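Local coordinates for UDP-N-acetylglucosamine--peptide N-acetylglucosaminyltransferase stabilizing protein GtfB (Streptococcus gordonii, PDB 5E9T) that partners the glycosyltransferase GtfA in a heterotetramer that attaches the first GlcNAc from UDP-GlcNAc to the serine-rich adhesin GspB, at residues Asp56-Trp70 / Tyr93-Trp107. Numbering follows the deposited sequence.
Sequences DHPLFFNQVPVPPFW and YASQARGRLVKQVDW
A single beta bridge, Phe60 with Leu101, pins the loop 56-70 across the long antiparallel sheet of GtfB, beside strand 101-108. Two backbone bonds define it: Val102 N donates to Leu59 O (2.6 Å), and Phe61 N reaches Arg100 O in a weak bond (3.1 Å). Beside the bridge, Leu59 CB meets Val102 CB at 3.6 Å, while Val102 CG2 packs against the backbone of Phe60 and Phe61 and against Val64 CG2.

The Phe60 ring swings back over the turn between strands 86-94 and 101-108. Its side chain leaves CB opposite the backbone N (chi1 -157°), which turns CE1 back to 3.5 Å from Arg100 CB, and Gly99 O lies at the ring edge, near its plane. Phe61 takes the less common rotamer, CG between the backbone N and the carbonyl carbon (chi1 81°), which lays its ring alongside the extended Arg100 chain; the guanidinium there is a long, at most weakly attractive, cation-pi partner. Separately, Phe61 CB abuts the edge of the Tyr93 ring, 3.6 Å from Tyr93 CE1. Tyr93 OH is hydrogen-bonded to Asp75 O.

Towards one end of the loop, the turn joining these adjacent strands of the sheet supplies Arg98, whose NH2 forms a salt bridge with Asp56 OD1 (2.6 Å). The oxygen lies near the guanidinium plane, the carboxylate being turned 61° from it, and Gln96 OE1 accepts from NE of the same arginine. Pro58 CB rests on Leu101 CD1. At the other end, Trp70 CZ3 approaches the edge of the Trp107 indole, 3.9 Å from Trp107 CZ3. Pro67 CD lies close to Trp107 CH2. Two chains of the partner glycosyltransferase Gtf1 (GtfA) border the contact, placing it at the heterotetramer interface: Tyr255 of one meets the Phe60 ring, and Arg188 of the other makes a cation-pi contact with Trp107.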
ATOM      1  N   ASP B  56     -19.854 -29.569 -16.533  1.00 41.80           N
ATOM      2  CA  ASP B  56     -20.303 -28.394 -15.796  1.00 44.89           C
ATOM      3  C   ASP B  56     -19.983 -28.618 -14.317  1.00 52.90           C
ATOM      4  O   ASP B  56     -20.764 -29.232 -13.586  1.00 67.01           O
ATOM      5  CB  ASP B  56     -21.795 -28.181 -16.028  1.00 47.26           C
ATOM      6  CG  ASP B  56     -22.207 -26.733 -15.940  1.00 53.68           C
ATOM      7  OD1 ASP B  56     -21.765 -26.035 -15.007  1.00 55.01           O
ATOM      8  OD2 ASP B  56     -22.972 -26.285 -16.820  1.00 60.93           O
ATOM      9  N   HIS B  57     -18.857 -28.058 -13.866  1.00 45.28           N
ATOM     10  CA  HIS B  57     -18.522 -27.990 -12.441  1.00 45.82           C
ATOM     11  C   HIS B  57     -17.708 -26.724 -12.219  1.00 36.23           C
ATOM     12  O   HIS B  57     -16.488 -26.771 -12.014  1.00 34.80           O
ATOM     13  CB  HIS B  57     -17.757 -29.234 -11.987  1.00 55.97           C
ATOM     14  CG  HIS B  57     -17.671 -29.381 -10.497  1.00 70.99           C
ATOM     15  ND1 HIS B  57     -18.709 -29.041  -9.654  1.00 69.59           N
ATOM     16  CD2 HIS B  57     -16.674 -29.835  -9.702  1.00 83.38           C
ATOM     17  CE1 HIS B  57     -18.352 -29.278  -8.403  1.00 73.75           C
ATOM     18  NE2 HIS B  57     -17.122 -29.759  -8.405  1.00 81.63           N
ATOM     19  N   PRO B  58     -18.351 -25.563 -12.283  1.00 28.47           N
ATOM     20  CA  PRO B  58     -17.599 -24.304 -12.224  1.00 23.52           C
ATOM     21  C   PRO B  58     -16.949 -24.065 -10.872  1.00 26.95           C
ATOM     22  O   PRO B  58     -17.083 -24.870  -9.945  1.00 25.91           O
ATOM     23  CB  PRO B  58     -18.667 -23.241 -12.520  1.00 18.80           C
ATOM     24  CG  PRO B  58     -19.795 -23.984 -13.154  1.00 21.36           C
ATOM     25  CD  PRO B  58     -19.784 -25.336 -12.521  1.00 25.40           C
ATOM     26  N   LEU B  59     -16.235 -22.952 -10.756  1.00 36.71           N
ATOM     27  CA  LEU B  59     -15.636 -22.582  -9.487  1.00 35.74           C
ATOM     28  C   LEU B  59     -16.667 -21.923  -8.586  1.00 32.54           C
ATOM     29  O   LEU B  59     -17.533 -21.171  -9.045  1.00 25.33           O
ATOM     30  CB  LEU B  59     -14.453 -21.637  -9.700  1.00 31.63           C
ATOM     31  CG  LEU B  59     -13.080 -22.275  -9.887  1.00 27.26           C
ATOM     32  CD1 LEU B  59     -11.998 -21.249  -9.613  1.00 22.48           C
ATOM     33  CD2 LEU B  59     -12.923 -23.481  -8.979  1.00 33.16           C
ATOM     34  N   PHE B  60     -16.568 -22.222  -7.297  1.00 34.19           N
ATOM     35  CA  PHE B  60     -17.347 -21.563  -6.264  1.00 30.13           C
ATOM     36  C   PHE B  60     -16.533 -20.393  -5.728  1.00 33.10           C
ATOM     37  O   PHE B  60     -15.304 -20.465  -5.646  1.00 34.45           O
ATOM     38  CB  PHE B  60     -17.689 -22.554  -5.150  1.00 30.72           C
ATOM     39  CG  PHE B  60     -18.898 -22.180  -4.339  1.00 34.30           C
ATOM     40  CD1 PHE B  60     -20.079 -21.795  -4.956  1.00 38.09           C
ATOM     41  CD2 PHE B  60     -18.864 -22.250  -2.956  1.00 27.28           C
ATOM     42  CE1 PHE B  60     -21.195 -21.462  -4.204  1.00 36.09           C
ATOM     43  CE2 PHE B  60     -19.973 -21.920  -2.202  1.00 29.39           C
ATOM     44  CZ  PHE B  60     -21.140 -21.526  -2.824  1.00 29.79           C
ATOM     45  N   PHE B  61     -17.234 -19.311  -5.365  1.00 34.85           N
ATOM     46  CA  PHE B  61     -16.591 -18.013  -5.153  1.00 31.34           C
ATOM     47  C   PHE B  61     -15.350 -18.101  -4.276  1.00 38.08           C
ATOM     48  O   PHE B  61     -14.390 -17.351  -4.485  1.00 43.06           O
ATOM     49  CB  PHE B  61     -17.584 -17.030  -4.530  1.00 25.18           C
ATOM     50  CG  PHE B  61     -17.738 -17.190  -3.045  1.00 27.97           C
ATOM     51  CD1 PHE B  61     -18.369 -18.305  -2.516  1.00 30.82           C
ATOM     52  CD2 PHE B  61     -17.250 -16.231  -2.177  1.00 28.49           C
ATOM     53  CE1 PHE B  61     -18.506 -18.457  -1.151  1.00 28.53           C
ATOM     54  CE2 PHE B  61     -17.387 -16.379  -0.811  1.00 28.17           C
ATOM     55  CZ  PHE B  61     -18.015 -17.492  -0.298  1.00 24.19           C
ATOM     56  N   ASN B  62     -15.339 -19.010  -3.305  1.00 37.71           N
ATOM     57  CA  ASN B  62     -14.228 -19.144  -2.374  1.00 35.52           C
ATOM     58  C   ASN B  62     -13.190 -20.165  -2.828  1.00 33.35           C
ATOM     59  O   ASN B  62     -12.296 -20.506  -2.048  1.00 37.23           O
ATOM     60  CB  ASN B  62     -14.744 -19.496  -0.974  1.00 38.25           C
ATOM     61  CG  ASN B  62     -15.503 -20.799  -0.940  1.00 41.90           C
ATOM     62  OD1 ASN B  62     -16.201 -21.147  -1.888  1.00 50.59           O
ATOM     63  ND2 ASN B  62     -15.379 -21.527   0.163  1.00 42.26           N
ATOM     64  N   GLN B  63     -13.313 -20.696  -4.044  1.00 29.28           N
ATOM     65  CA  GLN B  63     -12.284 -21.552  -4.621  1.00 28.65           C
ATOM     66  C   GLN B  63     -11.348 -20.819  -5.579  1.00 30.55           C
ATOM     67  O   GLN B  63     -10.451 -21.453  -6.149  1.00 31.33           O
ATOM     68  CB  GLN B  63     -12.930 -22.739  -5.330  1.00 25.88           C
ATOM     69  CG  GLN B  63     -13.978 -23.417  -4.481  1.00 34.17           C
ATOM     70  CD  GLN B  63     -14.555 -24.645  -5.140  1.00 36.86           C
ATOM     71  OE1 GLN B  63     -15.400 -24.544  -6.027  1.00 39.82           O
ATOM     72  NE2 GLN B  63     -14.101 -25.817  -4.709  1.00 31.24           N
ATOM     73  N   VAL B  64     -11.538 -19.517  -5.781  1.00 23.37           N
ATOM     74  CA  VAL B  64     -10.602 -18.699  -6.549  1.00 18.35           C
ATOM     75  C   VAL B  64      -9.226 -18.832  -5.909  1.00 26.41           C
ATOM     76  O   VAL B  64      -9.073 -18.512  -4.720  1.00 36.38           O
ATOM     77  CB  VAL B  64     -11.044 -17.227  -6.590  1.00 16.91           C
ATOM     78  CG1 VAL B  64     -10.019 -16.385  -7.322  1.00 26.20           C
ATOM     79  CG2 VAL B  64     -12.412 -17.090  -7.233  1.00 21.24           C
ATOM     80  N   PRO B  65      -8.206 -19.307  -6.625  1.00 21.09           N
ATOM     81  CA  PRO B  65      -6.869 -19.383  -6.020  1.00 21.96           C
ATOM     82  C   PRO B  65      -6.328 -17.988  -5.743  1.00 25.94           C
ATOM     83  O   PRO B  65      -6.289 -17.131  -6.629  1.00 30.44           O
ATOM     84  CB  PRO B  65      -6.036 -20.117  -7.078  1.00 13.70           C
ATOM     85  CG  PRO B  65      -7.038 -20.808  -7.949  1.00 16.81           C
ATOM     86  CD  PRO B  65      -8.233 -19.900  -7.970  1.00 21.79           C
ATOM     87  N   VAL B  66      -5.889 -17.772  -4.507  1.00 21.21           N
ATOM     88  CA  VAL B  66      -5.427 -16.463  -4.056  1.00 14.75           C
ATOM     89  C   VAL B  66      -4.074 -16.641  -3.401  1.00 13.95           C
ATOM     90  O   VAL B  66      -3.672 -17.779  -3.086  1.00 20.47           O
ATOM     91  CB  VAL B  66      -6.442 -15.808  -3.085  1.00 13.72           C
ATOM     92  CG1 VAL B  66      -7.767 -15.525  -3.789  1.00  5.12           C
ATOM     93  CG2 VAL B  66      -6.643 -16.697  -1.880  1.00 20.87           C
ATOM     94  N   PRO B  67      -3.317 -15.565  -3.204  1.00 17.86           N
ATOM     95  CA  PRO B  67      -2.089 -15.673  -2.429  1.00 19.77           C
ATOM     96  C   PRO B  67      -2.353 -16.258  -1.096  1.00 24.33           C
ATOM     97  O   PRO B  67      -3.461 -16.092  -0.521  1.00 33.51           O
ATOM     98  CB  PRO B  67      -1.587 -14.220  -2.364  1.00 19.79           C
ATOM     99  CG  PRO B  67      -2.167 -13.566  -3.560  1.00 18.42           C
ATOM    100  CD  PRO B  67      -3.513 -14.197  -3.739  1.00 18.04           C
ATOM    101  N   PRO B  68      -1.399 -16.944  -0.474  1.00 19.92           N
ATOM    102  CA  PRO B  68      -1.636 -17.590   0.810  1.00 20.22           C
ATOM    103  C   PRO B  68      -2.195 -16.613   1.833  1.00 24.56           C
ATOM    104  O   PRO B  68      -1.768 -15.463   1.932  1.00 28.89           O
ATOM    105  CB  PRO B  68      -0.263 -18.110   1.214  1.00 17.95           C
ATOM    106  CG  PRO B  68       0.434 -18.336  -0.084  1.00 21.67           C
ATOM    107  CD  PRO B  68      -0.049 -17.248  -1.000  1.00 21.07           C
ATOM    108  N   PHE B  69      -3.203 -17.085   2.580  1.00 24.25           N
ATOM    109  CA  PHE B  69      -3.836 -16.374   3.696  1.00 24.92           C
ATOM    110  C   PHE B  69      -4.756 -15.241   3.258  1.00 26.70           C
ATOM    111  O   PHE B  69      -5.473 -14.681   4.093  1.00 33.94           O
ATOM    112  CB  PHE B  69      -2.781 -15.826   4.661  1.00 27.33           C
ATOM    113  CG  PHE B  69      -1.961 -16.884   5.329  1.00 26.73           C
ATOM    114  CD1 PHE B  69      -2.431 -17.531   6.458  1.00 25.40           C
ATOM    115  CD2 PHE B  69      -0.714 -17.228   4.832  1.00 25.30           C
ATOM    116  CE1 PHE B  69      -1.674 -18.504   7.079  1.00 28.40           C
ATOM    117  CE2 PHE B  69       0.047 -18.202   5.448  1.00 25.29           C
ATOM    118  CZ  PHE B  69      -0.434 -18.840   6.573  1.00 27.55           C
ATOM    119  N   TRP B  70      -4.757 -14.886   1.976  1.00 23.69           N
ATOM    120  CA  TRP B  70      -5.659 -13.834   1.527  1.00 28.09           C
ATOM    121  C   TRP B  70      -7.111 -14.269   1.711  1.00 28.22           C
ATOM    122  O   TRP B  70      -7.452 -15.450   1.592  1.00 28.29           O
ATOM    123  CB  TRP B  70      -5.384 -13.466   0.066  1.00 27.02           C
ATOM    124  CG  TRP B  70      -4.108 -12.689  -0.135  1.00 22.04           C
ATOM    125  CD1 TRP B  70      -2.975 -12.756   0.624  1.00 20.32           C
ATOM    126  CD2 TRP B  70      -3.842 -11.720  -1.159  1.00 21.40           C
ATOM    127  NE1 TRP B  70      -2.021 -11.897   0.131  1.00 17.80           N
ATOM    128  CE2 TRP B  70      -2.531 -11.250  -0.963  1.00 17.38           C
ATOM    129  CE3 TRP B  70      -4.587 -11.209  -2.226  1.00 23.07           C
ATOM    130  CZ2 TRP B  70      -1.951 -10.297  -1.789  1.00 22.44           C
ATOM    131  CZ3 TRP B  70      -4.006 -10.264  -3.045  1.00 22.51           C
ATOM    132  CH2 TRP B  70      -2.706  -9.816  -2.822  1.00 22.11           C
ATOM    133  N   TYR B  93     -20.005 -13.113 -10.568  1.00 29.06           N
ATOM    134  CA  TYR B  93     -20.782 -14.341 -10.552  1.00 31.95           C
ATOM    135  C   TYR B  93     -21.333 -14.653 -11.935  1.00 33.00           C
ATOM    136  O   TYR B  93     -21.996 -13.813 -12.552  1.00 28.76           O
ATOM    137  CB  TYR B  93     -21.922 -14.224  -9.544  1.00 34.50           C
ATOM    138  CG  TYR B  93     -21.451 -14.300  -8.115  1.00 36.91           C
ATOM    139  CD1 TYR B  93     -20.289 -14.985  -7.791  1.00 37.07           C
ATOM    140  CD2 TYR B  93     -22.161 -13.689  -7.090  1.00 34.86           C
ATOM    141  CE1 TYR B  93     -19.848 -15.062  -6.487  1.00 37.21           C
ATOM    142  CE2 TYR B  93     -21.731 -13.766  -5.782  1.00 32.33           C
ATOM    143  CZ  TYR B  93     -20.571 -14.451  -5.487  1.00 33.93           C
ATOM    144  OH  TYR B  93     -20.129 -14.531  -4.188  1.00 35.98           O
ATOM    145  N   ALA B  94     -21.044 -15.859 -12.421  1.00 34.21           N
ATOM    146  CA  ALA B  94     -21.727 -16.364 -13.602  1.00 34.09           C
ATOM    147  C   ALA B  94     -23.210 -16.466 -13.308  1.00 36.87           C
ATOM    148  O   ALA B  94     -23.610 -17.047 -12.296  1.00 43.25           O
ATOM    149  CB  ALA B  94     -21.174 -17.732 -13.997  1.00 29.48           C
ATOM    150  N   SER B  95     -24.037 -15.942 -14.203  1.00 36.70           N
ATOM    151  CA  SER B  95     -25.456 -15.852 -13.889  1.00 45.70           C
ATOM    152  C   SER B  95     -26.067 -17.186 -14.288  1.00 48.53           C
ATOM    153  O   SER B  95     -26.322 -17.453 -15.464  1.00 51.35           O
ATOM    154  CB  SER B  95     -26.105 -14.678 -14.614  1.00 51.82           C
ATOM    155  OG  SER B  95     -27.498 -14.883 -14.771  1.00 56.72           O
ATOM    156  N   GLN B  96     -26.347 -17.997 -13.275  1.00 48.92           N
ATOM    157  CA  GLN B  96     -26.853 -19.349 -13.413  1.00 50.65           C
ATOM    158  C   GLN B  96     -27.904 -19.540 -12.335  1.00 61.88           C
ATOM    159  O   GLN B  96     -27.992 -18.754 -11.387  1.00 63.30           O
ATOM    160  CB  GLN B  96     -25.747 -20.410 -13.258  1.00 44.06           C
ATOM    161  CG  GLN B  96     -24.990 -20.775 -14.530  1.00 49.34           C
ATOM    162  CD  GLN B  96     -24.323 -22.143 -14.433  1.00 56.63           C
ATOM    163  OE1 GLN B  96     -24.423 -22.823 -13.412  1.00 63.59           O
ATOM    164  NE2 GLN B  96     -23.644 -22.552 -15.500  1.00 56.04           N
ATOM    165  N   ALA B  97     -28.712 -20.590 -12.490  1.00 68.93           N
ATOM    166  CA  ALA B  97     -29.652 -20.948 -11.435  1.00 67.46           C
ATOM    167  C   ALA B  97     -28.921 -21.113 -10.109  1.00 61.39           C
ATOM    168  O   ALA B  97     -29.326 -20.554  -9.083  1.00 64.73           O
ATOM    169  CB  ALA B  97     -30.401 -22.228 -11.813  1.00 66.82           C
ATOM    170  N   ARG B  98     -27.823 -21.859 -10.123  1.00 53.63           N
ATOM    171  CA  ARG B  98     -26.962 -21.941  -8.955  1.00 57.98           C
ATOM    172  C   ARG B  98     -26.228 -20.618  -8.760  1.00 60.33           C
ATOM    173  O   ARG B  98     -25.746 -20.009  -9.720  1.00 61.46           O
ATOM    174  CB  ARG B  98     -25.972 -23.092  -9.122  1.00 59.99           C
ATOM    175  CG  ARG B  98     -26.576 -24.323  -9.784  1.00 58.61           C
ATOM    176  CD  ARG B  98     -25.544 -25.420 -10.017  1.00 56.89           C
ATOM    177  NE  ARG B  98     -24.899 -25.313 -11.322  1.00 56.65           N
ATOM    178  CZ  ARG B  98     -24.045 -26.210 -11.809  1.00 61.09           C
ATOM    179  NH1 ARG B  98     -23.735 -27.286 -11.098  1.00 65.42           N
ATOM    180  NH2 ARG B  98     -23.502 -26.035 -13.006  1.00 61.92           N
ATOM    181  N   GLY B  99     -26.159 -20.162  -7.506  1.00 57.00           N
ATOM    182  CA  GLY B  99     -25.523 -18.898  -7.210  1.00 43.55           C
ATOM    183  C   GLY B  99     -24.065 -19.039  -6.809  1.00 43.16           C
ATOM    184  O   GLY B  99     -23.611 -20.112  -6.416  1.00 46.97           O
ATOM    185  N   ARG B 100     -23.342 -17.921  -6.920  1.00 41.80           N
ATOM    186  CA  ARG B 100     -21.950 -17.801  -6.482  1.00 39.64           C
ATOM    187  C   ARG B 100     -20.996 -18.674  -7.293  1.00 42.20           C
ATOM    188  O   ARG B 100     -20.011 -19.190  -6.757  1.00 41.60           O
ATOM    189  CB  ARG B 100     -21.804 -18.110  -4.989  1.00 34.27           C
ATOM    190  CG  ARG B 100     -22.695 -17.269  -4.105  1.00 34.98           C
ATOM    191  CD  ARG B 100     -22.241 -17.316  -2.665  1.00 37.30           C
ATOM    192  NE  ARG B 100     -22.879 -16.267  -1.877  1.00 41.25           N
ATOM    193  CZ  ARG B 100     -22.646 -16.061  -0.587  1.00 39.73           C
ATOM    194  NH1 ARG B 100     -21.786 -16.831   0.061  1.00 39.08           N
ATOM    195  NH2 ARG B 100     -23.271 -15.084   0.053  1.00 36.69           N
ATOM    196  N   LEU B 101     -21.264 -18.838  -8.584  1.00 42.77           N
ATOM    197  CA  LEU B 101     -20.347 -19.534  -9.477  1.00 39.38           C
ATOM    198  C   LEU B 101     -19.417 -18.526 -10.137  1.00 38.23           C
ATOM    199  O   LEU B 101     -19.851 -17.455 -10.573  1.00 42.15           O
ATOM    200  CB  LEU B 101     -21.105 -20.328 -10.542  1.00 39.06           C
ATOM    201  CG  LEU B 101     -21.747 -21.659 -10.134  1.00 41.77           C
ATOM    202  CD1 LEU B 101     -20.721 -22.616  -9.532  1.00 38.79           C
ATOM    203  CD2 LEU B 101     -22.888 -21.442  -9.179  1.00 45.45           C
ATOM    204  N   VAL B 102     -18.135 -18.873 -10.210  1.00 34.15           N
ATOM    205  CA  VAL B 102     -17.119 -17.917 -10.635  1.00 34.13           C
ATOM    206  C   VAL B 102     -17.129 -17.804 -12.152  1.00 32.43           C
ATOM    207  O   VAL B 102     -16.894 -18.783 -12.867  1.00 35.32           O
ATOM    208  CB  VAL B 102     -15.727 -18.313 -10.127  1.00 36.73           C
ATOM    209  CG1 VAL B 102     -14.708 -17.271 -10.554  1.00 37.04           C
ATOM    210  CG2 VAL B 102     -15.740 -18.465  -8.614  1.00 38.00           C
ATOM    211  N   LYS B 103     -17.393 -16.595 -12.641  1.00 32.36           N
ATOM    212  CA  LYS B 103     -17.294 -16.246 -14.051  1.00 32.66           C
ATOM    213  C   LYS B 103     -15.972 -15.544 -14.339  1.00 29.61           C
ATOM    214  O   LYS B 103     -15.167 -16.020 -15.144  1.00 29.20           O
ATOM    215  CB  LYS B 103     -18.485 -15.361 -14.442  1.00 34.36           C
ATOM    216  CG  LYS B 103     -18.329 -14.560 -15.725  1.00 36.58           C
ATOM    217  CD  LYS B 103     -19.500 -13.594 -15.872  1.00 34.73           C
ATOM    218  CE  LYS B 103     -19.272 -12.570 -16.969  1.00 37.33           C
ATOM    219  NZ  LYS B 103     -20.166 -11.390 -16.780  1.00 47.27           N
ATOM    220  N   GLN B 104     -15.744 -14.403 -13.692  1.00 29.27           N
ATOM    221  CA  GLN B 104     -14.589 -13.560 -13.959  1.00 34.72           C
ATOM    222  C   GLN B 104     -14.124 -12.932 -12.652  1.00 36.19           C
ATOM    223  O   GLN B 104     -14.948 -12.426 -11.884  1.00 35.09           O
ATOM    224  CB  GLN B 104     -14.978 -12.496 -14.988  1.00 36.72           C
ATOM    225  CG  GLN B 104     -14.024 -11.347 -15.187  1.00 40.99           C
ATOM    226  CD  GLN B 104     -14.654 -10.261 -16.039  1.00 44.66           C
ATOM    227  OE1 GLN B 104     -15.684 -10.484 -16.680  1.00 47.30           O
ATOM    228  NE2 GLN B 104     -14.048  -9.080 -16.048  1.00 43.91           N
ATOM    229  N   VAL B 105     -12.816 -12.956 -12.398  1.00 37.98           N
ATOM    230  CA  VAL B 105     -12.236 -12.322 -11.217  1.00 36.47           C
ATOM    231  C   VAL B 105     -11.355 -11.163 -11.668  1.00 28.58           C
ATOM    232  O   VAL B 105     -10.462 -11.338 -12.506  1.00 25.33           O
ATOM    233  CB  VAL B 105     -11.456 -13.328 -10.350  1.00 45.42           C
ATOM    234  CG1 VAL B 105     -10.412 -14.076 -11.161  1.00 59.76           C
ATOM    235  CG2 VAL B 105     -10.810 -12.620  -9.173  1.00 42.77           C
ATOM    236  N   ASP B 106     -11.612  -9.977 -11.112  1.00 29.87           N
ATOM    237  CA  ASP B 106     -11.005  -8.723 -11.555  1.00 33.07           C
ATOM    238  C   ASP B 106      -9.969  -8.273 -10.533  1.00 32.55           C
ATOM    239  O   ASP B 106     -10.330  -7.784  -9.460  1.00 36.97           O
ATOM    240  CB  ASP B 106     -12.079  -7.651 -11.721  1.00 37.50           C
ATOM    241  CG  ASP B 106     -12.690  -7.641 -13.101  1.00 46.27           C
ATOM    242  OD1 ASP B 106     -12.337  -8.519 -13.913  1.00 52.32           O
ATOM    243  OD2 ASP B 106     -13.535  -6.758 -13.367  1.00 46.82           O
ATOM    244  N   TRP B 107      -8.690  -8.377 -10.884  1.00 25.79           N
ATOM    245  CA  TRP B 107      -7.617  -7.996  -9.972  1.00 14.99           C
ATOM    246  C   TRP B 107      -7.336  -6.501 -10.054  1.00 18.60           C
ATOM    247  O   TRP B 107      -7.391  -5.900 -11.131  1.00 27.86           O
ATOM    248  CB  TRP B 107      -6.348  -8.791 -10.274  1.00 10.38           C
ATOM    249  CG  TRP B 107      -6.479 -10.234  -9.922  1.00 18.43           C
ATOM    250  CD1 TRP B 107      -6.754 -11.260 -10.773  1.00 19.78           C
ATOM    251  CD2 TRP B 107      -6.361 -10.815  -8.617  1.00 21.75           C
ATOM    252  NE1 TRP B 107      -6.808 -12.447 -10.082  1.00 19.16           N
ATOM    253  CE2 TRP B 107      -6.570 -12.201  -8.756  1.00 17.31           C
ATOM    254  CE3 TRP B 107      -6.096 -10.298  -7.344  1.00 22.59           C
ATOM    255  CZ2 TRP B 107      -6.523 -13.076  -7.673  1.00 14.61           C
ATOM    256  CZ3 TRP B 107      -6.051 -11.170  -6.271  1.00 19.67           C
ATOM    257  CH2 TRP B 107      -6.262 -12.542  -6.442  1.00 16.58           C
TER